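Local coordinates for antibiotic biosynthesis monooxygenase family protein (Shewanella oneidensis, PDB 2BBE), which is of unknown function but belongs to the antibiotic biosynthesis monooxygenase family and may act as an oxidoreductase, at residues 20-24 against 25-29. Residues are numbered along the deposited sequence; the frame is centred on the assembly and turned at random. Where two conformers were deposited one is given.
Sequences FLSKE and GKTEA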
# COMPACT_ATOMS: atom_id res chain seq x y z
N PHE A 20 -7.50 -2.85 -20.12
CA PHE A 20 -7.74 -2.33 -21.46
C PHE A 20 -6.80 -2.98 -22.43
O PHE A 20 -5.58 -2.97 -22.22
CB PHE A 20 -7.54 -0.81 -21.48
CG PHE A 20 -8.41 -0.09 -20.49
CD1 PHE A 20 -9.73 0.27 -20.83
CD2 PHE A 20 -7.95 0.15 -19.19
CE1 PHE A 20 -10.56 0.89 -19.90
CE2 PHE A 20 -8.77 0.77 -18.26
CZ PHE A 20 -10.07 1.15 -18.61
N LEU A 21 -7.37 -3.57 -23.49
CA LEU A 21 -6.55 -4.20 -24.54
C LEU A 21 -6.41 -3.24 -25.71
O LEU A 21 -7.40 -2.97 -26.40
CB LEU A 21 -7.20 -5.50 -25.03
CG LEU A 21 -6.38 -6.31 -26.04
CD1 LEU A 21 -5.13 -6.95 -25.37
CD2 LEU A 21 -7.26 -7.39 -26.66
N SER A 22 -5.20 -2.73 -25.95
CA SER A 22 -5.04 -1.75 -27.02
C SER A 22 -5.24 -2.40 -28.40
O SER A 22 -5.07 -3.62 -28.57
CB SER A 22 -3.67 -1.04 -26.95
OG SER A 22 -2.68 -1.86 -27.54
N LYS A 23 -5.63 -1.58 -29.37
CA LYS A 23 -5.54 -1.97 -30.78
C LYS A 23 -4.05 -2.11 -31.18
O LYS A 23 -3.17 -1.58 -30.48
CB LYS A 23 -6.22 -0.91 -31.65
CG LYS A 23 -7.72 -0.73 -31.35
CD LYS A 23 -8.33 0.43 -32.13
CE LYS A 23 -9.88 0.42 -31.99
NZ LYS A 23 -10.62 1.03 -33.16
N GLU A 24 -3.80 -2.83 -32.27
CA GLU A 24 -2.47 -2.95 -32.85
C GLU A 24 -1.89 -1.55 -33.07
O GLU A 24 -2.56 -0.68 -33.61
CB GLU A 24 -2.55 -3.72 -34.18
CG GLU A 24 -1.21 -3.96 -34.90
CD GLU A 24 -1.37 -4.74 -36.20
OE1 GLU A 24 -2.27 -4.41 -37.01
OE2 GLU A 24 -0.57 -5.69 -36.43
N GLY A 25 -0.65 -1.35 -32.61
CA GLY A 25 0.04 -0.08 -32.80
C GLY A 25 -0.38 1.05 -31.88
O GLY A 25 0.13 2.18 -32.01
N LYS A 26 -1.28 0.78 -30.94
CA LYS A 26 -1.82 1.84 -30.08
C LYS A 26 -1.40 1.70 -28.61
O LYS A 26 -1.89 2.44 -27.76
CB LYS A 26 -3.35 1.88 -30.15
CG LYS A 26 -3.93 2.18 -31.54
CD LYS A 26 -3.57 3.60 -32.01
CE LYS A 26 -4.28 3.96 -33.32
NZ LYS A 26 -3.96 5.37 -33.77
N THR A 27 -0.51 0.75 -28.32
CA THR A 27 -0.19 0.45 -26.92
C THR A 27 0.49 1.63 -26.21
O THR A 27 0.08 2.01 -25.12
CB THR A 27 0.66 -0.81 -26.78
OG1 THR A 27 0.02 -1.88 -27.48
CG2 THR A 27 0.82 -1.18 -25.31
N GLU A 28 1.53 2.22 -26.82
CA GLU A 28 2.20 3.38 -26.21
C GLU A 28 1.24 4.55 -25.99
O GLU A 28 1.26 5.18 -24.93
CB GLU A 28 3.40 3.82 -27.04
CG GLU A 28 4.49 2.75 -27.10
CD GLU A 28 5.10 2.47 -25.74
OE1 GLU A 28 5.19 3.40 -24.91
OE2 GLU A 28 5.49 1.31 -25.50
N ALA A 29 0.40 4.83 -26.99
CA ALA A 29 -0.65 5.87 -26.86
C ALA A 29 -1.62 5.55 -25.71
O ALA A 29 -2.02 6.44 -24.97
CB ALA A 29 -1.41 6.04 -28.18
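The hydroxyls of Ser22 and Thr27 meet across the bend that turns strand 8-22 into helix 27-35, with Ser22 OG and Thr27 OG1 2.7 Å apart; the threonine hydroxyl can donate to Ser22 OG, though this is not its only possible acceptor. Ser22 OG sits between its own backbone N and carbonyl carbon (chi1 81°), a position from which it also donates to the carbonyl oxygen of the next residue, Lys23 O, at 3.0 Å. That oxygen takes a second bond from Lys26 N, 3.1 Å from Lys23 O, and the two donors reach it from opposite faces of the carbonyl plane. The Lys26 bond closes a type II beta turn from Lys23 to Lys26, in which Gly25 takes up the positive phi of 77°. Beside these polar bonds, Lys26 CG packs 3.8 Å from Lys23 CB. Lys26 holds the N-cap position. This tight strand-to-helix connection belongs to a ferredoxin-like fold, consistent with the dimeric alpha-beta barrel family: Ser22 makes a backbone hydrogen bond to Arg60, just ahead of strand 61-68, and a weak one from OG to Arg60 O, the backbone of Lys23 hydrogen-bonds to that of Leu94 at the end of helix 81-94, and Lys26 and Ala29 rest on that same leucine.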